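Lys-gingipain W83 (Porphyromonas gingivalis, PDB 4ITC) cleaves proteins after lysine as a secreted, probably virulence-promoting cysteine protease, of which this chain is the calcium-binding K1 cleaved-adhesin domain. Local coordinates at residues T2-S7 with I65-D70; N10-S15 with W28-A33; Y39-C44 with L164-I169; V57-N62 with Q155-F160; V81-A86 with E114-K119. All coordinates share one frame; numbering follows the deposited sequence.

Contact 1: residues T2-S7 with I65-D70; sequences TTLSES and ITPALD. With CA (calcium ion), chain C.
Thr2 carries OG1 anti to its own carbonyl carbon and beside its backbone N (chi1 -76°), which sets OG1 on the same side as the N-H, so that both face Asp70. Leu4, two residues on, holds CG anti to its backbone N (chi1 171°); this swings CG toward the loop, and CD1 is the branch that touches it. At Thr2 the two bonds run in opposite senses: Thr2 N donates to Asp70 O at 2.8 Å, nearly straight at 170°, while Asp70 N donates back to Thr2 OG1, also at 2.8 Å. A threonine hydroxyl thus does the accepting that a backbone carbonyl would do in a regular pair of strands.

Beside this polar pair lies a small apolar patch. Thr2 CG2 rests 3.9 Å from Leu69 CD2, and the same Leu69 methyl lies 4.1 Å from Leu4 CD1. Leu4 CD1 also meets Pro67 CD at 3.9 Å, the leucine side chain crossing the proline at about a right angle. Thr66 OG1 donates to Pro67 O at 2.9 Å and is hydrogen-bonded to Val149 N as well, tying the start of the loop to strand 148-153.

Strand 3-6 pairs antiparallel with strand 161-171, and Ser7 just beyond it gives its O to a calcium ion. Residues 65-70 lead out of strand 62-65, in the other sheet of the sandwich. One backbone bond, one bond from a backbone N-H to a hydroxyl, and a few methyl contacts therefore fasten the start of the domain across its two sheets, with no charge involved in the grip.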
# COMPACT_ATOMS: atom_id res chain seq x y z
N THR A 2 -10.60 -15.71 8.87
CA THR A 2 -9.74 -14.56 9.28
C THR A 2 -10.43 -13.21 9.39
O THR A 2 -11.10 -12.76 8.46
CB THR A 2 -8.58 -14.36 8.25
OG1 THR A 2 -7.58 -15.36 8.43
CG2 THR A 2 -7.94 -12.99 8.41
N THR A 3 -10.23 -12.56 10.54
CA THR A 3 -10.38 -11.13 10.63
C THR A 3 -8.93 -10.73 10.79
O THR A 3 -8.12 -11.42 11.47
CB THR A 3 -11.22 -10.66 11.84
OG1 THR A 3 -12.18 -11.65 12.16
CG2 THR A 3 -11.97 -9.34 11.54
N LEU A 4 -8.56 -9.67 10.10
CA LEU A 4 -7.23 -9.08 10.26
C LEU A 4 -7.48 -7.59 10.33
O LEU A 4 -8.28 -7.05 9.58
CB LEU A 4 -6.33 -9.42 9.09
CG LEU A 4 -4.97 -8.70 9.02
CD1 LEU A 4 -3.98 -9.58 8.33
CD2 LEU A 4 -5.07 -7.35 8.33
N SER A 5 -6.81 -6.93 11.26
CA SER A 5 -6.89 -5.50 11.36
C SER A 5 -5.48 -5.00 11.69
O SER A 5 -4.93 -5.39 12.72
CB SER A 5 -7.90 -5.10 12.45
OG SER A 5 -8.00 -3.68 12.52
N GLU A 6 -4.90 -4.17 10.82
CA GLU A 6 -3.56 -3.68 11.05
C GLU A 6 -3.49 -2.19 10.82
O GLU A 6 -3.74 -1.67 9.73
CB GLU A 6 -2.52 -4.39 10.20
CG GLU A 6 -1.09 -3.89 10.45
CD GLU A 6 -0.66 -3.95 11.92
OE1 GLU A 6 -0.72 -5.08 12.48
OE2 GLU A 6 -0.25 -2.92 12.52
N SER A 7 -3.16 -1.49 11.92
CA SER A 7 -3.09 -0.05 11.92
C SER A 7 -1.71 0.54 11.71
O SER A 7 -1.54 1.75 11.55
CB SER A 7 -3.68 0.49 13.24
OG SER A 7 -5.08 0.24 13.32
N ILE A 65 2.98 -7.78 1.94
CA ILE A 65 2.14 -8.95 1.88
C ILE A 65 1.66 -9.33 3.28
O ILE A 65 2.45 -9.35 4.22
CB ILE A 65 2.93 -10.13 1.26
CG1 ILE A 65 3.34 -9.80 -0.20
CG2 ILE A 65 2.14 -11.44 1.28
CD1 ILE A 65 4.56 -10.54 -0.68
N THR A 66 0.37 -9.59 3.39
CA THR A 66 -0.24 -10.04 4.64
C THR A 66 0.32 -11.34 5.17
O THR A 66 0.91 -12.14 4.46
CB THR A 66 -1.76 -10.20 4.51
OG1 THR A 66 -2.02 -11.30 3.63
CG2 THR A 66 -2.46 -8.90 4.04
N PRO A 67 0.12 -11.56 6.48
CA PRO A 67 0.22 -12.93 6.96
C PRO A 67 -0.79 -13.83 6.26
O PRO A 67 -1.72 -13.35 5.59
CB PRO A 67 -0.15 -12.77 8.46
CG PRO A 67 0.00 -11.37 8.81
CD PRO A 67 -0.30 -10.63 7.54
N ALA A 68 -0.62 -15.13 6.42
CA ALA A 68 -1.55 -16.07 5.82
C ALA A 68 -2.96 -15.86 6.34
O ALA A 68 -3.17 -15.62 7.53
CB ALA A 68 -1.10 -17.50 6.14
N LEU A 69 -3.92 -16.04 5.44
CA LEU A 69 -5.32 -15.77 5.67
C LEU A 69 -6.15 -17.06 5.51
O LEU A 69 -5.76 -17.97 4.79
CB LEU A 69 -5.81 -14.74 4.66
CG LEU A 69 -5.01 -13.45 4.52
CD1 LEU A 69 -5.50 -12.63 3.33
CD2 LEU A 69 -5.08 -12.61 5.78
N ASP A 70 -7.27 -17.10 6.25
CA ASP A 70 -8.22 -18.22 6.21
C ASP A 70 -9.55 -17.68 5.73
O ASP A 70 -10.32 -17.08 6.50
CB ASP A 70 -8.38 -18.80 7.64
CG ASP A 70 -9.30 -20.01 7.69
OD1 ASP A 70 -9.42 -20.71 6.67
OD2 ASP A 70 -9.84 -20.26 8.80
CA CA C . -2.38 3.91 11.20

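Contact 2: residues N10-S15 with W28-A33; sequences NGIPAS and WKPGNA. With GAI (guanidine), chain G.
Ile12 and Gly11 meet strand 29-32 at the margin of the beta sandwich, where the loop between strands 3-6 and 17-20 passes over the strand. The close part is made by two small contacts. Gly11 CA sits 3.9 Å from Pro30 CB, and the backbone angles of Gly11 (86°, -166°) would push a CB against the preceding carbonyl O, so the chain turns here at a residue that has none. Ile12 goes further in: CG1 stands anti to the carbonyl carbon (chi1 -57°), and CD1 at its end comes down on the backbone, 3.8 Å from Trp28 O and 4.4 Å from Pro30 CD.

Inside, Ile12 also touches Val45 of one sheet and Leu64 of the other, so it spans the two layers. Trp28 starts toward the loop, but its indole turns into the core against Leu164, Ile162 and Leu64, and NE1 makes a weak hydrogen bond to Asn62 O.

The outer side is looser. Pro30 is largely exposed; Lys29 starts away from the loop, and its NZ forms a salt bridge with Glu48. Apart from the strand contact, the CG2 branch of Ile12 faces a bound guanidine, which Thr18 OG1 and Trp16 O also hold by hydrogen bonds. Its N2 makes a long, weak bond of 3.4 Å to Ile12 O, lies 2.9 Å from Pro13 O, and has Ile12 CG2 against it at 3.4 Å.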
# COMPACT_ATOMS: atom_id res chain seq x y z
N ASN A 10 2.94 0.68 15.13
CA ASN A 10 4.29 0.31 15.55
C ASN A 10 5.04 -0.44 14.47
O ASN A 10 5.69 -1.46 14.70
CB ASN A 10 4.21 -0.47 16.86
CG ASN A 10 3.79 0.42 18.00
OD1 ASN A 10 2.65 0.40 18.46
ND2 ASN A 10 4.70 1.25 18.40
N GLY A 11 4.94 0.06 13.24
CA GLY A 11 5.72 -0.48 12.16
C GLY A 11 5.05 -1.67 11.50
O GLY A 11 3.88 -1.95 11.68
N ILE A 12 5.85 -2.36 10.70
CA ILE A 12 5.39 -3.53 9.96
C ILE A 12 5.73 -4.79 10.77
O ILE A 12 6.91 -5.10 10.98
CB ILE A 12 6.08 -3.61 8.60
CG1 ILE A 12 5.83 -2.31 7.80
CG2 ILE A 12 5.55 -4.83 7.83
CD1 ILE A 12 6.63 -2.22 6.53
N PRO A 13 4.71 -5.52 11.22
CA PRO A 13 5.02 -6.72 11.99
C PRO A 13 5.79 -7.76 11.19
O PRO A 13 5.61 -7.85 9.96
CB PRO A 13 3.66 -7.24 12.42
CG PRO A 13 2.71 -6.12 12.25
CD PRO A 13 3.26 -5.24 11.17
N ALA A 14 6.64 -8.56 11.82
CA ALA A 14 7.40 -9.58 11.14
C ALA A 14 6.57 -10.65 10.46
O ALA A 14 7.08 -11.38 9.62
CB ALA A 14 8.39 -10.24 12.12
N SER A 15 5.29 -10.77 10.83
CA SER A 15 4.40 -11.72 10.18
C SER A 15 3.99 -11.25 8.77
O SER A 15 3.52 -12.06 7.98
CB SER A 15 3.16 -11.92 11.03
OG SER A 15 2.60 -10.66 11.38
N TRP A 28 8.74 -1.09 1.04
CA TRP A 28 7.72 -0.52 1.92
C TRP A 28 8.35 -0.32 3.31
O TRP A 28 9.08 -1.20 3.79
CB TRP A 28 6.50 -1.45 2.06
CG TRP A 28 5.63 -1.48 0.83
CD1 TRP A 28 5.69 -2.35 -0.24
CD2 TRP A 28 4.55 -0.60 0.56
NE1 TRP A 28 4.73 -2.03 -1.16
CE2 TRP A 28 3.99 -0.97 -0.68
CE3 TRP A 28 4.01 0.50 1.25
CZ2 TRP A 28 2.91 -0.31 -1.24
CZ3 TRP A 28 2.94 1.16 0.70
CH2 TRP A 28 2.40 0.77 -0.56
N LYS A 29 8.06 0.81 3.93
CA LYS A 29 8.72 1.27 5.17
C LYS A 29 7.66 1.79 6.12
O LYS A 29 6.63 2.29 5.70
CB LYS A 29 9.67 2.42 4.85
CG LYS A 29 10.89 2.03 4.09
CD LYS A 29 11.60 3.27 3.58
CE LYS A 29 12.78 2.92 2.71
NZ LYS A 29 13.56 4.14 2.38
N PRO A 30 7.92 1.74 7.41
CA PRO A 30 7.06 2.38 8.38
C PRO A 30 7.19 3.90 8.36
O PRO A 30 8.31 4.43 8.34
CB PRO A 30 7.60 1.83 9.72
CG PRO A 30 9.02 1.55 9.44
CD PRO A 30 9.10 1.11 8.01
N GLY A 31 6.05 4.59 8.41
CA GLY A 31 6.01 6.03 8.48
C GLY A 31 5.26 6.43 9.72
O GLY A 31 4.36 5.73 10.17
N ASN A 32 5.64 7.56 10.29
CA ASN A 32 4.80 8.13 11.34
C ASN A 32 4.87 9.62 11.43
O ASN A 32 5.73 10.27 10.80
CB ASN A 32 5.13 7.53 12.68
CG ASN A 32 6.58 7.44 12.90
OD1 ASN A 32 7.19 6.36 12.78
ND2 ASN A 32 7.19 8.59 13.14
N ALA A 33 3.89 10.16 12.15
CA ALA A 33 3.85 11.61 12.39
C ALA A 33 5.15 12.04 13.08
O ALA A 33 5.75 11.26 13.81
CB ALA A 33 2.64 11.98 13.24
C GAI G . 8.68 -6.78 7.34
N1 GAI G . 8.65 -7.52 6.32
N2 GAI G . 7.99 -7.08 8.44
N3 GAI G . 9.43 -5.68 7.32

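Contact 3: residues Y39-C44 with L164-I169; sequences YNSNGC and LDEVEI. With CA (calcium ion), chain C.
Asp165 OD2 is gripped from two sides: by a calcium ion at 2.5 Å and by Tyr39 N, which donates to its anti lone pair at 2.8 Å. This is a partly buried calcium site of the beta sandwich, where the loop leading into strand 43-48 comes up beside that strand's antiparallel neighbour, strand 161-171. Asp165 is bidentate, with OD1 2.4 Å from the calcium ion. From the same strand comes Glu166 OE1, also at 2.4 Å. Two consecutive strand residues can face one metal because Glu166 has left-handed backbone angles (57°, 63°) that break the usual alternation, and a bend at its chi2 (-57°) folds the chain back toward the ion.

The loop brings Ser41 OG at 2.4 Å and Gly43 O at 2.3 Å. Ser41 OG lies between the backbone N and the carbonyl carbon, a rotamer that also lets it donate to Tyr39 O at 2.8 Å; the hydroxyl approaches from above that carbonyl plane. Ser7 O and Glu9 OE2 complete seven oxygen ligands. The calcium ion probably offsets the mutual repulsion of the three carboxylates gathered round it.

Tyr39 itself points CB toward the strand, but its ring swings off to stack on Trp80 and meet Trp135 edge-to-face, with Glu166 CG at its edge, near the ring plane. Past Gly43 the chain runs on in strand 43-48, where Cys44 CB lies 3.4 Å from Leu164 O.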
# COMPACT_ATOMS: atom_id res chain seq x y z
N TYR A 39 -3.64 7.63 8.54
CA TYR A 39 -5.04 8.03 8.43
C TYR A 39 -5.65 8.01 9.83
O TYR A 39 -5.72 6.98 10.47
CB TYR A 39 -5.81 7.11 7.48
CG TYR A 39 -7.27 7.47 7.52
CD1 TYR A 39 -7.71 8.66 6.98
CD2 TYR A 39 -8.16 6.68 8.19
CE1 TYR A 39 -9.03 9.06 7.11
CE2 TYR A 39 -9.49 7.05 8.30
CZ TYR A 39 -9.90 8.23 7.74
OH TYR A 39 -11.22 8.58 7.86
N ASN A 40 -6.07 9.18 10.29
CA ASN A 40 -6.68 9.33 11.61
C ASN A 40 -5.89 8.60 12.68
O ASN A 40 -6.46 7.98 13.58
CB ASN A 40 -8.15 8.87 11.55
CG ASN A 40 -8.94 9.18 12.83
OD1 ASN A 40 -9.90 8.45 13.19
ND2 ASN A 40 -8.55 10.23 13.51
N SER A 41 -4.58 8.66 12.56
CA SER A 41 -3.65 7.89 13.38
C SER A 41 -2.22 8.32 13.10
O SER A 41 -1.96 8.95 12.12
CB SER A 41 -3.83 6.40 13.14
OG SER A 41 -3.44 6.02 11.83
N ASN A 42 -1.31 7.86 13.96
CA ASN A 42 0.09 8.27 14.02
C ASN A 42 1.04 7.56 13.04
O ASN A 42 2.10 8.08 12.66
CB ASN A 42 0.56 7.96 15.45
CG ASN A 42 1.85 8.68 15.83
OD1 ASN A 42 1.89 9.91 15.86
ND2 ASN A 42 2.89 7.92 16.16
N GLY A 43 0.69 6.34 12.71
CA GLY A 43 1.55 5.45 11.93
C GLY A 43 0.90 4.90 10.67
O GLY A 43 -0.31 4.75 10.58
N CYS A 44 1.74 4.67 9.67
CA CYS A 44 1.29 4.06 8.41
C CYS A 44 2.48 3.39 7.76
O CYS A 44 3.52 3.24 8.39
CB CYS A 44 0.68 5.08 7.49
SG CYS A 44 1.78 6.34 6.85
N LEU A 164 -0.07 3.99 2.78
CA LEU A 164 -1.08 2.96 2.95
C LEU A 164 -1.32 2.80 4.44
O LEU A 164 -0.36 2.80 5.24
CB LEU A 164 -0.58 1.63 2.34
CG LEU A 164 -1.37 0.37 2.66
CD1 LEU A 164 -2.64 0.39 1.84
CD2 LEU A 164 -0.58 -0.89 2.29
N ASP A 165 -2.60 2.67 4.84
CA ASP A 165 -2.93 2.55 6.27
C ASP A 165 -4.21 1.79 6.49
O ASP A 165 -5.05 1.62 5.58
CB ASP A 165 -3.01 3.94 6.92
CG ASP A 165 -2.76 3.93 8.42
OD1 ASP A 165 -2.33 2.90 8.99
OD2 ASP A 165 -2.96 5.00 9.05
N GLU A 166 -4.34 1.29 7.73
CA GLU A 166 -5.61 0.82 8.30
C GLU A 166 -6.22 -0.28 7.43
O GLU A 166 -7.30 -0.12 6.87
CB GLU A 166 -6.54 1.99 8.49
CG GLU A 166 -5.97 3.04 9.46
CD GLU A 166 -5.62 2.54 10.84
OE1 GLU A 166 -4.62 3.08 11.38
OE2 GLU A 166 -6.31 1.59 11.35
N VAL A 167 -5.50 -1.37 7.33
CA VAL A 167 -5.90 -2.52 6.52
C VAL A 167 -6.79 -3.41 7.35
O VAL A 167 -6.42 -3.81 8.43
CB VAL A 167 -4.69 -3.33 6.08
CG1 VAL A 167 -5.12 -4.64 5.40
CG2 VAL A 167 -3.81 -2.48 5.16
N GLU A 168 -7.96 -3.70 6.83
CA GLU A 168 -8.93 -4.57 7.51
C GLU A 168 -9.44 -5.64 6.55
O GLU A 168 -9.82 -5.33 5.40
CB GLU A 168 -10.13 -3.77 7.99
N ILE A 169 -9.45 -6.89 7.00
CA ILE A 169 -10.00 -8.00 6.20
C ILE A 169 -11.03 -8.68 7.07
O ILE A 169 -10.72 -9.00 8.22
CB ILE A 169 -8.91 -9.00 5.77
CG1 ILE A 169 -7.93 -8.31 4.80
CG2 ILE A 169 -9.54 -10.23 5.13
CD1 ILE A 169 -6.69 -9.12 4.42
CA CA C . -2.38 3.91 11.20

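Contact 4: residues V57-N62 with Q155-F160; sequences VLTPDN and QSTDMF. With CA (calcium ion), chain B; GAI (guanidine), chain E.
Val57 CG2 lies over one face of the Asp158 carboxylate, 3.4 Å from OD1, while a bound guanidine comes from the other side of that plane, its N2 bonded to Asp158 OD2 at 3.0 Å. The guanidine holds on a second time, N3 donating to Asp158 O at 2.9 Å, so one residue serves it with side chain and backbone; Met159 CE touches it too. A second flat group, the Leu58 carbonyl, is met from above its plane: Thr157 OG1 donates to Leu58 O at 2.8 Å from 37° out of it.

That hydroxyl reaches across because OG1 is anti to its backbone N (chi1 -170°). Val57 CG1 presses on it at 3.1 Å, and Thr59 CG2 lies beside it, the two threonine side chains pointing the same way. Deeper in, Pro60 CD sits 3.4 Å from Ser156 O. Two waters link the segments farther along: water 1 donates to both Pro60 O, at 2.8 Å, and Ser156 O, while water 2 accepts from Gln155 N and gives only a weak bond to Pro60 O.

The touching parts of the two segments run roughly antiparallel (157° apart) but share a single direct hydrogen bond, and both turn to Ser49 for backbone bonds, at Leu58 and at Asp158. Asn62, at the start of strand 62-65, gives OD1 to a calcium ion held also by Asp20, Asp22, Asp24, His26 O and a water. This is a loop-to-loop contact of a calcium-binding beta sandwich, set between an aspartate-rich metal loop and a guanidine pocket.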
# COMPACT_ATOMS: atom_id res chain seq x y z
N VAL A 57 15.43 9.71 -8.09
CA VAL A 57 14.38 8.98 -8.78
C VAL A 57 14.55 7.49 -8.60
O VAL A 57 15.65 6.94 -8.81
CB VAL A 57 14.36 9.34 -10.29
CG1 VAL A 57 13.38 8.46 -11.06
CG2 VAL A 57 14.06 10.81 -10.45
N LEU A 58 13.48 6.79 -8.23
CA LEU A 58 13.47 5.34 -8.10
C LEU A 58 12.50 4.70 -9.07
O LEU A 58 11.61 5.39 -9.59
CB LEU A 58 13.10 4.97 -6.67
CG LEU A 58 14.00 5.59 -5.61
CD1 LEU A 58 13.46 5.30 -4.23
CD2 LEU A 58 15.39 4.99 -5.77
N THR A 59 12.67 3.41 -9.32
CA THR A 59 11.75 2.61 -10.11
C THR A 59 11.25 1.39 -9.27
O THR A 59 11.62 0.22 -9.53
CB THR A 59 12.37 2.18 -11.44
OG1 THR A 59 13.57 1.43 -11.17
CG2 THR A 59 12.66 3.39 -12.32
N PRO A 60 10.37 1.66 -8.28
CA PRO A 60 9.95 0.59 -7.37
C PRO A 60 9.22 -0.56 -8.05
O PRO A 60 8.44 -0.35 -9.00
CB PRO A 60 9.00 1.30 -6.39
CG PRO A 60 8.61 2.54 -7.08
CD PRO A 60 9.80 2.96 -7.88
N ASP A 61 9.42 -1.74 -7.50
CA ASP A 61 8.55 -2.87 -7.67
C ASP A 61 8.55 -3.55 -6.31
O ASP A 61 9.26 -4.54 -6.06
CB ASP A 61 8.99 -3.77 -8.80
CG ASP A 61 8.03 -4.90 -9.05
OD1 ASP A 61 6.95 -4.90 -8.41
OD2 ASP A 61 8.36 -5.82 -9.86
N ASN A 62 7.77 -2.95 -5.39
CA ASN A 62 7.82 -3.29 -3.95
C ASN A 62 6.51 -3.91 -3.51
O ASN A 62 5.43 -3.31 -3.76
CB ASN A 62 8.08 -2.08 -3.09
CG ASN A 62 9.33 -1.26 -3.46
OD1 ASN A 62 10.34 -1.78 -4.02
ND2 ASN A 62 9.31 0.04 -3.07
N GLN A 155 5.45 0.23 -11.61
CA GLN A 155 5.13 1.10 -12.78
C GLN A 155 4.94 2.54 -12.33
O GLN A 155 3.99 3.25 -12.74
CB GLN A 155 3.91 0.59 -13.57
CG GLN A 155 4.28 -0.65 -14.35
CD GLN A 155 3.10 -1.34 -15.02
OE1 GLN A 155 2.01 -0.79 -15.13
NE2 GLN A 155 3.34 -2.54 -15.48
N SER A 156 5.84 2.95 -11.43
CA SER A 156 5.83 4.26 -10.81
C SER A 156 7.25 4.80 -10.85
O SER A 156 8.24 4.06 -10.67
CB SER A 156 5.37 4.20 -9.34
OG SER A 156 4.03 3.76 -9.25
N THR A 157 7.37 6.08 -11.13
CA THR A 157 8.70 6.70 -10.99
C THR A 157 8.56 8.22 -10.88
O THR A 157 7.65 8.84 -11.47
CB THR A 157 9.60 6.31 -12.19
OG1 THR A 157 10.94 6.73 -11.92
CG2 THR A 157 9.13 7.00 -13.48
N ASP A 158 9.42 8.81 -10.08
CA ASP A 158 9.61 10.26 -10.07
C ASP A 158 8.41 11.06 -9.62
O ASP A 158 8.16 12.14 -10.12
CB ASP A 158 10.11 10.72 -11.47
CG ASP A 158 10.64 12.11 -11.45
OD1 ASP A 158 11.18 12.57 -10.41
OD2 ASP A 158 10.56 12.77 -12.51
N MET A 159 7.73 10.56 -8.60
CA MET A 159 6.67 11.29 -7.93
C MET A 159 7.14 11.52 -6.51
O MET A 159 8.10 12.32 -6.29
CB MET A 159 5.34 10.58 -8.10
CG MET A 159 4.80 10.75 -9.52
SD MET A 159 4.18 12.42 -9.79
CE MET A 159 4.25 12.53 -11.61
N PHE A 160 6.57 10.84 -5.52
CA PHE A 160 7.16 10.96 -4.17
C PHE A 160 6.92 9.66 -3.40
O PHE A 160 7.69 8.73 -3.56
CB PHE A 160 6.73 12.23 -3.43
CG PHE A 160 7.55 12.54 -2.21
CD1 PHE A 160 8.93 12.59 -2.30
CD2 PHE A 160 6.96 12.77 -1.00
CE1 PHE A 160 9.71 12.91 -1.18
CE2 PHE A 160 7.74 13.08 0.14
CZ PHE A 160 9.10 13.13 0.05
CA CA B . 12.66 -1.33 -4.42
C GAI E . 7.86 15.48 -11.44
N1 GAI E . 7.40 16.63 -11.69
N2 GAI E . 9.14 15.21 -11.56
N3 GAI E . 6.97 14.58 -11.09
O HOH W 1 8.45 1.54 -11.00
O HOH W 2 7.70 -1.62 -12.10
O HOH W 3 12.26 0.97 -5.11

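Contact 5: residues V81-A86 with E114-K119; sequences VCAQDA and ETITAK
The two sheets of the beta sandwich face each other here, and Ile116 reaches from just beyond strand 109-115 to meet Val81 and Ala83 of strand 75-83. Ile116 does most of the work with its long branch. CG1 stands anti to the carbonyl carbon (chi1 -66°), and CD1 continues extended (chi2 171°), ending against the backbone of the opposite strand, 3.7 Å from Cys82 O and 3.9 Å from Ala83 N. The same methyl meets Val81 CG2 at 3.8 Å; the valine and isoleucine side chains lie alongside each other, pointing opposite ways. The short branch is less closely engaged, Ile116 CG2 lying 4.3 Å from Ala83 CB.

Farther along, where both segments have left their strands, the contact thins to Ala118 CB against Ala86 O at 3.9 Å. Everything that crosses is van der Waals packing, and the carbonyl of Cys82 is met by a methyl group, while the backbone of Cys82 is paired with Asp163 within its own sheet.

Ile162 of strand 161-171 touches both Val81 and Ile116, closing the apolar cluster on the side of the six-stranded sheet. At the strand end of 114-119, Glu114 makes a salt bridge to Lys138 of strand 136-142, a second tie between the sheets. Strand 109-115 is the outermost of its five-stranded sheet within this chain, paired with strand 92-98, whereas strand 75-83 runs between 136-142 and 161-171.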
# COMPACT_ATOMS: atom_id res chain seq x y z
N VAL A 81 -5.44 4.84 1.27
CA VAL A 81 -4.29 5.18 0.48
C VAL A 81 -4.25 6.68 0.21
O VAL A 81 -5.28 7.34 0.11
CB VAL A 81 -4.30 4.38 -0.84
CG1 VAL A 81 -5.51 4.70 -1.70
CG2 VAL A 81 -3.01 4.52 -1.61
N CYS A 82 -3.05 7.21 0.08
CA CYS A 82 -2.88 8.56 -0.39
C CYS A 82 -1.54 8.70 -1.03
O CYS A 82 -0.68 7.81 -0.92
CB CYS A 82 -3.02 9.59 0.71
SG CYS A 82 -1.63 9.70 1.86
N ALA A 83 -1.39 9.83 -1.71
CA ALA A 83 -0.10 10.36 -2.12
C ALA A 83 0.40 11.23 -0.98
O ALA A 83 -0.28 12.15 -0.54
CB ALA A 83 -0.25 11.23 -3.36
N GLN A 84 1.63 11.01 -0.56
CA GLN A 84 2.20 11.83 0.50
C GLN A 84 2.30 13.31 0.12
O GLN A 84 2.10 14.17 0.97
CB GLN A 84 3.60 11.27 0.88
CG GLN A 84 4.40 12.11 1.88
CD GLN A 84 3.74 12.23 3.24
OE1 GLN A 84 2.88 11.43 3.64
NE2 GLN A 84 4.15 13.29 3.97
N ASP A 85 2.67 13.59 -1.14
CA ASP A 85 2.87 14.98 -1.58
C ASP A 85 1.91 15.25 -2.73
O ASP A 85 2.00 14.60 -3.78
CB ASP A 85 4.34 15.17 -1.98
CG ASP A 85 4.66 16.58 -2.40
OD1 ASP A 85 3.76 17.30 -2.89
OD2 ASP A 85 5.84 17.00 -2.22
N ALA A 86 0.93 16.13 -2.48
CA ALA A 86 -0.10 16.45 -3.47
C ALA A 86 0.40 17.00 -4.79
O ALA A 86 -0.32 16.90 -5.79
CB ALA A 86 -1.12 17.42 -2.85
N GLU A 114 -4.60 0.93 -9.98
CA GLU A 114 -4.88 2.32 -10.28
C GLU A 114 -3.69 3.21 -10.09
O GLU A 114 -2.71 2.85 -9.42
CB GLU A 114 -6.06 2.83 -9.46
CG GLU A 114 -5.77 3.06 -8.00
CD GLU A 114 -6.97 3.59 -7.21
OE1 GLU A 114 -6.74 4.20 -6.14
OE2 GLU A 114 -8.13 3.41 -7.67
N THR A 115 -3.77 4.39 -10.70
CA THR A 115 -2.82 5.48 -10.45
C THR A 115 -3.56 6.54 -9.66
O THR A 115 -4.66 6.99 -10.03
CB THR A 115 -2.26 6.06 -11.77
OG1 THR A 115 -1.64 5.02 -12.54
CG2 THR A 115 -1.20 7.16 -11.49
N ILE A 116 -2.99 6.94 -8.52
CA ILE A 116 -3.60 7.92 -7.67
C ILE A 116 -3.65 9.24 -8.44
O ILE A 116 -2.71 9.59 -9.14
CB ILE A 116 -2.81 8.14 -6.37
CG1 ILE A 116 -2.86 6.88 -5.54
CG2 ILE A 116 -3.39 9.31 -5.57
CD1 ILE A 116 -1.93 6.93 -4.33
N THR A 117 -4.78 9.92 -8.31
CA THR A 117 -5.06 11.24 -8.92
C THR A 117 -5.10 12.30 -7.83
O THR A 117 -5.74 12.08 -6.81
CB THR A 117 -6.48 11.26 -9.54
N ALA A 118 -4.45 13.45 -8.03
CA ALA A 118 -4.62 14.58 -7.09
C ALA A 118 -6.07 15.09 -7.16
O ALA A 118 -6.70 15.07 -8.23
CB ALA A 118 -3.63 15.70 -7.40
N LYS A 119 -6.58 15.53 -6.01
CA LYS A 119 -7.96 16.04 -5.90
C LYS A 119 -8.09 17.42 -6.56
O LYS A 119 -8.79 17.56 -7.55
CB LYS A 119 -8.40 16.12 -4.44

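How the contacts relate
Contacts 1 and 3 share one calcium ion and adjoining strands: Leu4 O lies 2.8 Å from Ile169 N, and Ser7 OG probably bonds to Glu166 OE2 at 2.7 Å. Contact 2 continues that sheet, with Gly31 N 2.9 Å from Cys44 O, and reaches contact 4 through the Trp28 indole beside Asn62, a ligand of the other calcium. Contact 5 touches contact 4 where Phe160 CD2 packs 3.7 Å from Asp85 CB. Contacts 1 and 4 have centres about 26 Å apart, on opposite sides of the domain centre. Separate guanidines mark contacts 2 and 4; the protease's catalytic domain is not part of this chain.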